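Local structure of inactive Zymogen C11 Protease (Parabacteroides distasonis, 6MZO) at residues A[17-22]-A[27-32]; A[63-68]-A[74-79]; A[169-174]-A[233-238]; A[173-178]-A[349-354]; A[265-268]-A[272-275]. The protein is probably a clostripain-like cysteine peptidase of the C11 family, captured as an inactive zymogen that would hydrolyse peptide bonds once activated. One frame throughout, in Å; residues are numbered along the deposited sequence.

Contact 1 (A[17-22]-A[27-32])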
# COMPACT_ATOMS: atom_id res chain seq x y z
N ILE A 17 -1.26 11.80 7.17
CA ILE A 17 -1.50 11.48 5.74
C ILE A 17 -0.47 12.27 4.94
O ILE A 17 -0.46 13.52 4.97
CB ILE A 17 -2.97 11.82 5.33
CG1 ILE A 17 -4.00 11.19 6.28
CG2 ILE A 17 -3.11 11.44 3.79
CD1 ILE A 17 -5.49 11.37 5.79
N TYR A 18 0.38 11.52 4.23
CA TYR A 18 1.55 12.09 3.57
C TYR A 18 1.40 11.95 2.06
O TYR A 18 1.33 10.80 1.56
CB TYR A 18 2.80 11.34 4.04
CG TYR A 18 4.12 11.87 3.57
CD1 TYR A 18 4.61 11.54 2.32
CD2 TYR A 18 4.89 12.65 4.41
CE1 TYR A 18 5.86 12.01 1.86
CE2 TYR A 18 6.12 13.13 4.00
CZ TYR A 18 6.60 12.80 2.70
OH TYR A 18 7.86 13.26 2.32
N PHE A 19 1.23 13.09 1.39
CA PHE A 19 1.06 13.09 -0.06
C PHE A 19 2.37 13.39 -0.73
O PHE A 19 2.82 14.54 -0.74
CB PHE A 19 0.01 14.14 -0.48
CG PHE A 19 -1.40 13.83 -0.06
CD1 PHE A 19 -2.20 13.07 -0.90
CD2 PHE A 19 -1.98 14.29 1.15
CE1 PHE A 19 -3.47 12.77 -0.55
CE2 PHE A 19 -3.27 14.00 1.51
CZ PHE A 19 -4.05 13.21 0.66
N ALA A 20 2.94 12.37 -1.35
CA ALA A 20 4.13 12.61 -2.14
C ALA A 20 3.57 13.01 -3.50
O ALA A 20 3.19 12.15 -4.28
CB ALA A 20 4.98 11.38 -2.20
N GLY A 21 3.42 14.30 -3.72
CA GLY A 21 2.85 14.83 -4.94
C GLY A 21 3.97 15.43 -5.78
O GLY A 21 4.97 14.76 -6.03
N ASP A 22 3.78 16.69 -6.19
CA ASP A 22 4.71 17.49 -7.00
C ASP A 22 4.95 16.79 -8.34
O ASP A 22 6.09 16.52 -8.72
CB ASP A 22 6.05 17.74 -6.28
N GLY A 27 -3.58 17.74 -8.91
CA GLY A 27 -5.03 17.88 -8.88
C GLY A 27 -5.69 16.84 -8.00
O GLY A 27 -6.70 17.08 -7.31
N TYR A 28 -5.14 15.64 -8.06
CA TYR A 28 -5.67 14.56 -7.25
C TYR A 28 -5.43 14.77 -5.74
O TYR A 28 -6.21 14.32 -4.90
CB TYR A 28 -5.08 13.24 -7.67
CG TYR A 28 -5.66 12.79 -8.98
CD1 TYR A 28 -7.03 12.64 -9.12
CD2 TYR A 28 -4.86 12.55 -10.06
CE1 TYR A 28 -7.59 12.25 -10.34
CE2 TYR A 28 -5.41 12.15 -11.28
CZ TYR A 28 -6.78 12.01 -11.40
OH TYR A 28 -7.31 11.62 -12.62
N VAL A 29 -4.33 15.43 -5.41
CA VAL A 29 -4.07 15.72 -4.01
C VAL A 29 -5.14 16.67 -3.53
O VAL A 29 -5.73 16.46 -2.47
CB VAL A 29 -2.67 16.37 -3.77
CG1 VAL A 29 -2.54 16.76 -2.30
CG2 VAL A 29 -1.55 15.38 -4.13
N SER A 30 -5.40 17.70 -4.31
CA SER A 30 -6.49 18.63 -3.93
C SER A 30 -7.86 17.96 -3.79
O SER A 30 -8.62 18.27 -2.83
CB SER A 30 -6.63 19.78 -4.97
OG SER A 30 -5.42 20.47 -5.14
N GLN A 31 -8.21 17.07 -4.71
CA GLN A 31 -9.48 16.32 -4.58
C GLN A 31 -9.53 15.48 -3.33
O GLN A 31 -10.55 15.44 -2.65
CB GLN A 31 -9.69 15.40 -5.79
CG GLN A 31 -10.98 14.63 -5.79
CD GLN A 31 -11.14 13.81 -7.09
OE1 GLN A 31 -10.53 14.12 -8.12
NE2 GLN A 31 -11.97 12.77 -7.03
N ASN A 32 -8.41 14.82 -3.02
CA ASN A 32 -8.37 14.02 -1.79
C ASN A 32 -8.45 14.88 -0.56
O ASN A 32 -9.07 14.46 0.43
CB ASN A 32 -7.10 13.18 -1.73
CG ASN A 32 -7.25 11.96 -2.58
OD1 ASN A 32 -8.31 11.31 -2.56
ND2 ASN A 32 -6.26 11.68 -3.40

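Contact 2 (A[63-68]-A[74-79])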
# COMPACT_ATOMS: atom_id res chain seq x y z
N LEU A 63 3.27 21.06 6.37
CA LEU A 63 2.65 20.16 7.34
C LEU A 63 1.54 20.94 8.02
O LEU A 63 1.80 22.05 8.53
CB LEU A 63 3.72 19.67 8.34
CG LEU A 63 3.25 18.80 9.49
CD1 LEU A 63 2.75 17.47 8.94
CD2 LEU A 63 4.43 18.59 10.45
N PHE A 64 0.31 20.41 8.02
CA PHE A 64 -0.78 21.18 8.65
C PHE A 64 -1.72 20.21 9.34
O PHE A 64 -1.82 19.05 9.00
CB PHE A 64 -1.55 22.05 7.63
CG PHE A 64 -2.06 21.29 6.37
CD1 PHE A 64 -1.23 21.16 5.27
CD2 PHE A 64 -3.37 20.81 6.32
CE1 PHE A 64 -1.68 20.51 4.08
CE2 PHE A 64 -3.86 20.16 5.16
CZ PHE A 64 -3.00 20.03 4.04
N GLN A 65 -2.40 20.73 10.33
CA GLN A 65 -3.42 19.98 11.06
C GLN A 65 -4.79 20.35 10.49
O GLN A 65 -5.06 21.52 10.05
CB GLN A 65 -3.29 20.34 12.56
CG GLN A 65 -4.44 19.64 13.36
CD GLN A 65 -4.33 19.91 14.88
OE1 GLN A 65 -3.70 20.91 15.34
NE2 GLN A 65 -4.95 19.02 15.65
N LEU A 66 -5.68 19.37 10.47
CA LEU A 66 -7.07 19.66 10.15
C LEU A 66 -7.84 19.30 11.38
O LEU A 66 -7.68 18.18 11.88
CB LEU A 66 -7.60 18.80 9.02
CG LEU A 66 -7.00 19.14 7.68
CD1 LEU A 66 -7.55 18.17 6.58
CD2 LEU A 66 -7.28 20.62 7.26
N LYS A 67 -8.67 20.19 11.87
CA LYS A 67 -9.46 19.85 13.01
C LYS A 67 -10.86 20.42 12.90
O LYS A 67 -11.12 21.23 12.08
CB LYS A 67 -8.79 20.32 14.28
CG LYS A 67 -8.79 21.81 14.41
CD LYS A 67 -7.89 22.29 15.52
CE LYS A 67 -8.09 21.53 16.80
NZ LYS A 67 -7.24 22.06 17.89
N LEU A 68 -11.76 19.89 13.70
CA LEU A 68 -13.11 20.37 13.74
C LEU A 68 -13.23 21.47 14.76
O LEU A 68 -12.76 21.35 15.82
CB LEU A 68 -14.06 19.26 14.14
CG LEU A 68 -14.81 18.56 13.03
CD1 LEU A 68 -15.83 17.60 13.58
CD2 LEU A 68 -15.44 19.52 12.05
N ARG A 74 -11.13 23.59 10.57
CA ARG A 74 -10.03 24.60 10.73
C ARG A 74 -8.75 23.97 10.24
O ARG A 74 -8.36 22.88 10.67
CB ARG A 74 -9.94 25.02 12.23
CG ARG A 74 -8.66 25.80 12.68
CD ARG A 74 -8.67 27.25 12.28
NE ARG A 74 -9.82 28.01 12.77
CZ ARG A 74 -10.07 29.28 12.40
NH1 ARG A 74 -9.25 29.89 11.56
NH2 ARG A 74 -11.16 29.88 12.85
N GLN A 75 -8.13 24.62 9.27
CA GLN A 75 -6.80 24.19 8.87
C GLN A 75 -5.74 24.98 9.58
O GLN A 75 -5.82 26.22 9.64
CB GLN A 75 -6.68 24.31 7.35
CG GLN A 75 -5.34 23.95 6.78
CD GLN A 75 -5.39 23.60 5.27
OE1 GLN A 75 -6.40 23.09 4.73
NE2 GLN A 75 -4.27 23.86 4.58
N ILE A 76 -4.77 24.31 10.20
CA ILE A 76 -3.72 25.02 10.92
C ILE A 76 -2.41 24.67 10.26
O ILE A 76 -1.90 23.55 10.50
CB ILE A 76 -3.67 24.61 12.44
CG1 ILE A 76 -4.98 25.00 13.17
CG2 ILE A 76 -2.51 25.25 13.19
CD1 ILE A 76 -5.15 24.30 14.49
N VAL A 77 -1.86 25.62 9.45
CA VAL A 77 -0.63 25.34 8.65
C VAL A 77 0.49 25.49 9.61
O VAL A 77 0.78 26.65 10.03
CB VAL A 77 -0.44 26.27 7.41
CG1 VAL A 77 0.95 26.04 6.72
CG2 VAL A 77 -1.54 26.08 6.36
N LEU A 78 1.04 24.36 10.05
CA LEU A 78 2.09 24.31 11.05
C LEU A 78 3.47 24.74 10.57
O LEU A 78 4.09 25.66 11.13
CB LEU A 78 2.24 22.91 11.59
CG LEU A 78 0.93 22.42 12.20
CD1 LEU A 78 1.10 21.01 12.69
CD2 LEU A 78 0.55 23.32 13.39
N GLU A 79 3.97 24.03 9.57
CA GLU A 79 5.28 24.41 9.07
C GLU A 79 5.25 24.45 7.57
O GLU A 79 4.62 23.60 6.92
CB GLU A 79 6.35 23.46 9.58
CG GLU A 79 7.74 23.90 9.15
CD GLU A 79 8.82 23.31 10.01
OE1 GLU A 79 8.57 22.26 10.65
OE2 GLU A 79 9.92 23.91 10.07

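Contact 3 (A[169-174]-A[233-238])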
# COMPACT_ATOMS: atom_id res chain seq x y z
N GLU A 169 5.66 -9.41 -0.79
CA GLU A 169 6.94 -8.82 -0.52
C GLU A 169 6.87 -7.57 0.34
O GLU A 169 7.73 -7.36 1.22
CB GLU A 169 7.64 -8.45 -1.82
CG GLU A 169 7.97 -9.65 -2.78
CD GLU A 169 6.79 -10.00 -3.72
OE1 GLU A 169 5.66 -9.57 -3.50
OE2 GLU A 169 7.09 -10.76 -4.66
N VAL A 170 5.87 -6.75 0.05
CA VAL A 170 5.63 -5.54 0.87
C VAL A 170 5.06 -5.88 2.22
O VAL A 170 5.48 -5.33 3.30
CB VAL A 170 4.67 -4.55 0.09
CG1 VAL A 170 4.08 -3.46 1.03
CG2 VAL A 170 5.39 -3.99 -1.13
N ALA A 171 4.03 -6.74 2.25
CA ALA A 171 3.47 -7.06 3.58
C ALA A 171 4.60 -7.65 4.48
O ALA A 171 4.66 -7.39 5.74
CB ALA A 171 2.33 -8.06 3.43
N TYR A 172 5.50 -8.43 3.88
CA TYR A 172 6.55 -9.02 4.68
C TYR A 172 7.55 -7.95 5.14
O TYR A 172 7.98 -7.92 6.34
CB TYR A 172 7.30 -10.10 3.89
CG TYR A 172 8.26 -10.92 4.70
CD1 TYR A 172 7.79 -11.80 5.67
CD2 TYR A 172 9.61 -10.91 4.42
CE1 TYR A 172 8.69 -12.63 6.36
CE2 TYR A 172 10.57 -11.73 5.16
CZ TYR A 172 10.02 -12.59 6.10
OH TYR A 172 10.93 -13.36 6.75
N ALA A 173 7.90 -7.06 4.22
CA ALA A 173 8.95 -6.03 4.55
C ALA A 173 8.49 -5.12 5.67
O ALA A 173 9.37 -4.64 6.46
CB ALA A 173 9.29 -5.19 3.32
N PHE A 174 7.20 -4.83 5.71
CA PHE A 174 6.68 -3.88 6.72
C PHE A 174 6.11 -4.54 7.94
O PHE A 174 5.49 -3.84 8.77
CB PHE A 174 5.64 -2.91 6.10
CG PHE A 174 6.28 -1.96 5.11
CD1 PHE A 174 6.45 -2.34 3.75
CD2 PHE A 174 6.77 -0.74 5.52
CE1 PHE A 174 7.08 -1.51 2.85
CE2 PHE A 174 7.42 0.11 4.63
CZ PHE A 174 7.59 -0.29 3.28
N ASP A 233 1.40 -9.78 12.18
CA ASP A 233 2.02 -10.86 12.96
C ASP A 233 1.72 -12.28 12.45
O ASP A 233 2.10 -13.26 13.10
CB ASP A 233 1.62 -10.73 14.44
CG ASP A 233 0.13 -10.85 14.68
OD1 ASP A 233 -0.64 -11.27 13.83
OD2 ASP A 233 -0.27 -10.54 15.86
N GLU A 234 1.12 -12.39 11.25
CA GLU A 234 0.88 -13.69 10.61
C GLU A 234 1.87 -13.86 9.46
O GLU A 234 1.99 -14.92 8.89
CB GLU A 234 -0.52 -13.80 10.08
CG GLU A 234 -1.58 -13.57 11.16
CD GLU A 234 -1.75 -14.76 12.11
OE1 GLU A 234 -1.12 -15.82 11.91
OE2 GLU A 234 -2.63 -14.62 13.00
N LEU A 235 2.62 -12.79 9.20
CA LEU A 235 3.51 -12.87 8.00
C LEU A 235 4.70 -13.76 8.19
O LEU A 235 5.16 -14.39 7.20
CB LEU A 235 3.91 -11.45 7.59
CG LEU A 235 3.10 -10.90 6.44
CD1 LEU A 235 3.53 -11.66 5.10
CD2 LEU A 235 1.63 -11.03 6.59
N ASP A 236 5.22 -13.88 9.41
CA ASP A 236 6.32 -14.85 9.55
C ASP A 236 5.89 -16.28 9.22
O ASP A 236 6.62 -17.02 8.50
CB ASP A 236 6.89 -14.80 10.98
CG ASP A 236 7.71 -13.57 11.24
OD1 ASP A 236 8.48 -13.16 10.38
OD2 ASP A 236 7.58 -13.00 12.35
N GLU A 237 4.68 -16.63 9.64
CA GLU A 237 4.21 -17.97 9.36
C GLU A 237 3.99 -18.12 7.86
O GLU A 237 4.31 -19.16 7.27
CB GLU A 237 2.92 -18.25 10.13
CG GLU A 237 2.38 -19.63 9.80
CD GLU A 237 1.03 -19.88 10.40
OE1 GLU A 237 0.80 -19.47 11.57
OE2 GLU A 237 0.18 -20.49 9.70
N LEU A 238 3.47 -17.07 7.21
CA LEU A 238 3.19 -17.18 5.77
C LEU A 238 4.53 -17.41 5.04
O LEU A 238 4.64 -18.23 4.11
CB LEU A 238 2.44 -15.92 5.27
CG LEU A 238 2.11 -15.91 3.76
CD1 LEU A 238 1.25 -17.10 3.36
CD2 LEU A 238 1.40 -14.63 3.52
O HOH W 1 10.27 -14.62 9.19

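Contact 4 (A[173-178]-A[349-354])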
# COMPACT_ATOMS: atom_id res chain seq x y z
N ALA A 173 7.90 -7.06 4.22
CA ALA A 173 8.95 -6.03 4.55
C ALA A 173 8.49 -5.12 5.67
O ALA A 173 9.37 -4.64 6.46
CB ALA A 173 9.29 -5.19 3.32
N PHE A 174 7.20 -4.83 5.71
CA PHE A 174 6.68 -3.88 6.72
C PHE A 174 6.11 -4.54 7.94
O PHE A 174 5.49 -3.84 8.77
CB PHE A 174 5.64 -2.91 6.10
CG PHE A 174 6.28 -1.96 5.11
CD1 PHE A 174 6.45 -2.34 3.75
CD2 PHE A 174 6.77 -0.74 5.52
CE1 PHE A 174 7.08 -1.51 2.85
CE2 PHE A 174 7.42 0.11 4.63
CZ PHE A 174 7.59 -0.29 3.28
N ARG A 175 6.29 -5.86 8.09
CA ARG A 175 5.59 -6.59 9.18
C ARG A 175 6.00 -6.12 10.57
O ARG A 175 5.23 -6.27 11.50
CB ARG A 175 5.85 -8.10 9.06
CG ARG A 175 7.29 -8.51 9.33
CD ARG A 175 7.45 -9.99 8.87
NE ARG A 175 8.70 -10.56 9.29
CZ ARG A 175 9.89 -10.25 8.75
NH1 ARG A 175 9.94 -9.37 7.78
NH2 ARG A 175 11.03 -10.77 9.20
N GLY A 176 7.21 -5.61 10.67
CA GLY A 176 7.73 -5.18 11.95
C GLY A 176 7.33 -3.78 12.38
O GLY A 176 7.44 -3.49 13.62
N CYS A 177 6.85 -2.92 11.47
CA CYS A 177 6.56 -1.55 11.89
C CYS A 177 5.09 -1.17 11.81
O CYS A 177 4.74 -0.01 12.09
CB CYS A 177 7.38 -0.56 11.10
SG CYS A 177 6.91 -0.58 9.38
N ALA A 178 4.24 -2.12 11.50
CA ALA A 178 2.82 -1.89 11.42
C ALA A 178 2.03 -3.12 11.77
O ALA A 178 2.31 -4.16 11.33
CB ALA A 178 2.44 -1.43 10.04
N ASP A 349 17.54 -8.80 -3.72
CA ASP A 349 17.86 -8.02 -2.55
C ASP A 349 16.67 -7.86 -1.63
O ASP A 349 16.83 -7.26 -0.56
CB ASP A 349 18.36 -6.65 -2.95
CG ASP A 349 19.73 -6.71 -3.62
OD1 ASP A 349 20.58 -7.50 -3.16
OD2 ASP A 349 19.91 -5.98 -4.61
N LEU A 350 15.47 -8.31 -2.03
CA LEU A 350 14.31 -8.17 -1.10
C LEU A 350 14.33 -9.17 0.06
O LEU A 350 14.71 -10.33 -0.10
CB LEU A 350 13.01 -8.37 -1.87
CG LEU A 350 12.73 -7.26 -2.87
CD1 LEU A 350 11.45 -7.61 -3.57
CD2 LEU A 350 12.59 -5.95 -2.14
N GLU A 351 13.87 -8.74 1.24
CA GLU A 351 13.82 -9.62 2.37
C GLU A 351 13.00 -10.88 2.13
O GLU A 351 13.39 -11.98 2.57
CB GLU A 351 13.23 -8.85 3.57
CG GLU A 351 13.37 -9.56 4.89
CD GLU A 351 12.81 -8.73 6.05
OE1 GLU A 351 12.32 -7.61 5.80
OE2 GLU A 351 12.93 -9.16 7.23
N TRP A 352 11.85 -10.73 1.46
CA TRP A 352 11.03 -11.90 1.12
C TRP A 352 11.85 -12.94 0.33
O TRP A 352 11.83 -14.13 0.63
CB TRP A 352 9.78 -11.47 0.33
CG TRP A 352 8.94 -12.64 -0.14
CD1 TRP A 352 9.01 -13.22 -1.36
CD2 TRP A 352 7.92 -13.32 0.60
NE1 TRP A 352 8.07 -14.28 -1.44
CE2 TRP A 352 7.38 -14.33 -0.25
CE3 TRP A 352 7.42 -13.18 1.90
CZ2 TRP A 352 6.38 -15.22 0.18
CZ3 TRP A 352 6.39 -14.02 2.32
CH2 TRP A 352 5.90 -15.05 1.46
N TYR A 353 12.55 -12.53 -0.71
CA TYR A 353 13.38 -13.47 -1.44
C TYR A 353 14.41 -14.19 -0.57
O TYR A 353 14.59 -15.41 -0.67
CB TYR A 353 14.09 -12.75 -2.59
CG TYR A 353 14.99 -13.70 -3.36
CD1 TYR A 353 14.46 -14.55 -4.34
CD2 TYR A 353 16.32 -13.79 -3.06
CE1 TYR A 353 15.28 -15.43 -5.02
CE2 TYR A 353 17.16 -14.69 -3.77
CZ TYR A 353 16.61 -15.50 -4.73
OH TYR A 353 17.48 -16.38 -5.41
N LYS A 354 15.16 -13.43 0.24
CA LYS A 354 16.16 -14.01 1.07
C LYS A 354 15.60 -15.04 2.04
O LYS A 354 16.21 -16.12 2.24
CB LYS A 354 16.89 -12.89 1.84
CG LYS A 354 17.59 -11.91 0.90
CD LYS A 354 18.23 -10.77 1.72
CE LYS A 354 18.82 -9.66 0.83
NZ LYS A 354 19.26 -8.52 1.73

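Contact 5 (A[265-268]-A[272-275])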
# COMPACT_ATOMS: atom_id res chain seq x y z
N MET A 265 -1.91 -9.46 -12.18
CA MET A 265 -2.24 -8.40 -11.19
C MET A 265 -1.70 -7.08 -11.67
O MET A 265 -2.40 -6.06 -11.54
CB MET A 265 -1.67 -8.76 -9.78
CG MET A 265 -2.53 -9.87 -9.15
SD MET A 265 -4.10 -9.19 -8.44
CE MET A 265 -5.34 -10.32 -9.10
N GLU A 266 -0.49 -7.07 -12.21
CA GLU A 266 0.12 -5.85 -12.71
C GLU A 266 0.02 -5.76 -14.23
O GLU A 266 0.22 -6.75 -14.93
CB GLU A 266 1.59 -5.76 -12.28
CG GLU A 266 2.33 -4.56 -12.84
CD GLU A 266 3.35 -4.94 -13.90
OE1 GLU A 266 4.10 -5.91 -13.68
OE2 GLU A 266 3.39 -4.27 -14.95
N TYR A 267 -0.31 -4.57 -14.73
CA TYR A 267 -0.44 -4.36 -16.17
C TYR A 267 0.02 -2.96 -16.58
O TYR A 267 -0.79 -2.12 -16.96
CB TYR A 267 -1.89 -4.59 -16.61
CG TYR A 267 -2.04 -4.84 -18.09
CD1 TYR A 267 -1.69 -6.07 -18.65
CD2 TYR A 267 -2.54 -3.86 -18.94
CE1 TYR A 267 -1.83 -6.31 -20.00
CE2 TYR A 267 -2.68 -4.09 -20.30
CZ TYR A 267 -2.32 -5.32 -20.82
OH TYR A 267 -2.46 -5.55 -22.17
N LEU A 268 1.32 -2.73 -16.49
CA LEU A 268 1.89 -1.43 -16.86
C LEU A 268 2.37 -1.45 -18.31
O LEU A 268 2.51 -0.40 -18.93
CB LEU A 268 3.05 -1.07 -15.92
CG LEU A 268 2.71 -0.95 -14.44
CD1 LEU A 268 3.93 -1.22 -13.58
CD2 LEU A 268 2.13 0.43 -14.14
N TYR A 272 5.43 -7.96 -21.07
CA TYR A 272 5.90 -8.68 -19.88
C TYR A 272 5.25 -8.04 -18.66
O TYR A 272 5.10 -6.80 -18.63
CB TYR A 272 7.43 -8.66 -19.74
CG TYR A 272 8.09 -9.50 -20.82
CD1 TYR A 272 8.13 -10.89 -20.71
CD2 TYR A 272 8.63 -8.91 -21.91
CE1 TYR A 272 8.70 -11.66 -21.68
CE2 TYR A 272 9.17 -9.66 -22.89
CZ TYR A 272 9.23 -11.03 -22.75
OH TYR A 272 9.83 -11.74 -23.78
N HIS A 273 4.84 -8.86 -17.70
CA HIS A 273 4.28 -8.34 -16.44
C HIS A 273 5.11 -8.93 -15.32
O HIS A 273 5.57 -10.07 -15.44
CB HIS A 273 2.79 -8.76 -16.25
CG HIS A 273 1.99 -8.67 -17.52
ND1 HIS A 273 1.83 -7.49 -18.20
CD2 HIS A 273 1.39 -9.63 -18.28
CE1 HIS A 273 1.17 -7.71 -19.33
NE2 HIS A 273 0.88 -9.00 -19.40
N ALA A 274 5.29 -8.19 -14.22
CA ALA A 274 6.04 -8.66 -13.08
C ALA A 274 5.13 -9.36 -12.08
O ALA A 274 5.54 -10.39 -11.51
CB ALA A 274 6.74 -7.46 -12.41
N LEU A 275 3.94 -8.80 -11.85
CA LEU A 275 3.16 -9.28 -10.69
C LEU A 275 1.90 -10.00 -11.10
O LEU A 275 1.12 -9.50 -11.95
CB LEU A 275 2.78 -8.12 -9.77
CG LEU A 275 3.86 -7.14 -9.44
CD1 LEU A 275 3.27 -6.05 -8.46
CD2 LEU A 275 4.99 -7.84 -8.69
O HOH W 2 3.13 -5.19 -17.25

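Contact 1 (A[17-22]-A[27-32])
Phe19 packs against Val29 and Asn32 in a buried, wholly side-chain contact where a central strand of the mixed sheet meets the helix that follows it. Strand 14-19, helix 26-43 and strand 49-54 form a beta-alpha-beta unit, and this is where the first strand of that unit lies under the first turns of its helix. No hydrogen bond passes between the segments. Val29 comes in over one face of the Phe19 ring: its CG1 methyl sits 4.2 Å from the ring centroid, 23° off the normal, a CH-pi contact displaced toward the rim of the ring. With CG1 anti to the backbone N (chi1 175°), the valine turns this methyl to the ring, while its other methyl, CG2, lies 4.0 Å from Phe19 CD1. At the far end of the ring, Asn32 rests its CB 3.8 Å from Phe19 CE1. The amide beyond is turned 21° from the ring plane and points its polar end to a loop, where Asn32 ND2 donates to the carbonyl of Asn191. The Trp114 ring of strand 109-115 meets the Phe19 ring, and Ile52 and Thr54 of strand 49-54 touch its side chain, so it lies between neighbouring strands and the helix. An alanine in place of Phe19 would be likely to open a gap under the helix, leaving the Val29 methyls and Asn32 CB without the surface they rest on. Strand and helix are thus joined here by dispersion and CH-pi contact alone, and the one polar side chain at the joint has its hydrogen bond outside it.

Contact 2 (A[63-68]-A[74-79])
Leu63 and Glu79, Gln65 and Ile76, and Lys67 and Arg74 exchange paired backbone hydrogen bonds across a beta hairpin, strands 62-69 and 72-80, which forms one edge of the mixed sheet. The bond from Arg74 N to Lys67 O, 2.8 Å, is nearly straight at 174°. At the other end the pairing slips by one residue: Leu63 O accepts from Glu79 N at 3.1 Å and, more weakly, from Leu78 N, and this is a classic beta bulge. Away from the backbone, Arg74 turns its guanidinium to Glu69, and Gln65 OE1 is bonded to Tyr104. Gln65 runs alongside Ile76, pointing the same way, on one face, where Lys67 CD also lies 3.6 Å from Ile76 CD1. The opposite face carries Phe64, Leu66 and Gln75, with Phe64 and Leu66 reaching helix 26-43. Gln75 runs beside Leu66, its CB 3.7 Å from Leu66 CD2, and its chain, extended beyond CG, carries the carboxamide to the Phe64 ring. Phe64 CG stands between the backbone N and the carbonyl carbon (chi1 52°), and the ring lies under that carboxamide with the two planes only 9° apart. The amide nitrogen, Gln75 NE2, sits over the ring centre, 3.6 Å above its plane.

Contact 3 (A[169-174]-A[233-238])
Tyr172 holds CG anti to its backbone nitrogen (chi1 -171°), which swings the ring past Leu235 toward Asp236, and Asp236, with CG anti to its carbonyl carbon (chi1 -73°), brings its carboxylate round to meet it. The two side chains cross at about a right angle, ring and carboxylate planes 87° apart. They touch lightly, with Asp236 OD1 4.1 Å from Tyr172 CE1, and are joined more firmly through a water that donates to both: 2.8 Å to Tyr172 OH and 2.6 Å to Asp236 OD1. Each has a direct partner as well, Tyr172 OH in Asp355 and Asp236 OD1 in Arg175, whose guanidinium also makes a cation-pi contact with the tyrosine ring. This is the packing of the end of helix 168-173 against the start of helix 235-246, two helices some sixty residues apart in sequence. The apolar part is borne by Leu235, which points at the other helix. Its CD1 lies 4.1 Å from Ala171 CB and 4.3 Å from Tyr172 CB, while CG sits 3.9 Å from Ala171 O. An alanine at Leu235 would probably leave a gap beside Ala171 and the base of Tyr172, the polar links through the water and Arg175 remaining without apolar packing. The carbonyl of Leu235 stays in the contact too, lying at the edge of the Tyr172 ring near its plane, with Leu235 O 4.0 Å from Tyr172 CD1.

Contact 4 (A[173-178]-A[349-354])
Arg175 and Glu351 form a surface salt bridge between the turn that follows helix 168-173 and the first turn of helix 351-357, close to the C-terminal end of the model. Glu351 is the first residue of its helix, right after Leu350 at the N-cap position, and it points toward the arginine with CG anti to the backbone N (chi1 -169°) and the chain extended beyond. Arg175 grips it end-on with two nitrogens, both on one oxygen: NH1 lies 3.0 Å and NH2 3.2 Å from Glu351 OE2. That oxygen lies in the guanidinium plane, whereas both nitrogens meet it from above the carboxylate, from the same face. The two planar groups are therefore turned 62° apart instead of lying flat together in a two-to-two pair. Other bonds steady the guanidinium: NH1 also donates to the carbonyl of Tyr172, and NE is taken up by Asp236. Such a setting is likely to hold the arginine in one rotation and to favour the ionised form of both acids. The remaining oxygen, Glu351 OE1, leans over the end of helix 168-173, 3.9 Å from Ala173 CA.

Contact 5 (A[265-268]-A[272-275])
Glu266 is gripped hard on one side of this contact, where its carboxylate turns back onto the backbone of 272-275, while on the other side Tyr267, which is partly exposed, meets the buried His273 only through an oblique contact of rings. On the bonded side Glu266 OE1 takes the Ala274 N-H at 2.6 Å and nearly along the C-O axis, and a weak bond from Leu275 N falls on the same oxygen. A bend at chi2 (-109°) folds the carboxylate back so that OE1 also lies 3.3 Å from Ala274 CB. In return the carbonyl of Leu275 accepts two backbone N-H groups from one face, Met265 N at 3.0 Å and Glu266 N at 2.9 Å. Glu266 CB meets Leu275 CB at 3.6 Å. Both segments belong to the long irregular connection after helix 251-255, which doubles back on itself as it runs into strand 275-277, the short strand that pairs with 332-334. The second oxygen of the glutamate serves its own segment, accepting Leu268 N at 3.0 Å, and meets a water that also contacts Tyr272 O and, in the plane of the imidazole, His273 ND1. On the ring side the side chains of Tyr267 and His273 run side by side, their rings oblique, with planes 35° apart and centroids 5.1 Å from each other. They meet through His273 CE1, 3.4 Å from Tyr267 CD1. Between the two sides lies the carbonyl oxygen of Glu266, buried near His273 CB and CG with no hydrogen-bonding partner.

Overall arrangement
From the N terminus, contact 1 closes first, tying strand 14-19 to the helix that follows it. Contact 2 closes next, in the hairpin at one edge of the same mixed sheet, with the two centres about 15 Å apart. Contacts 3 and 4 start from one stretch around helix 168-173 and share Ala173 and Phe174: contact 3 reaches on to helix 235-246, contact 4 to helix 351-357 near the C terminus. They touch through Asp236 and Arg175. Contact 5 is a short local closure within the long excursion spanned by contact 4, its centre about 21 Å from that of contact 4. Contacts 1 and 3 lie on opposite sides of the chain's centre.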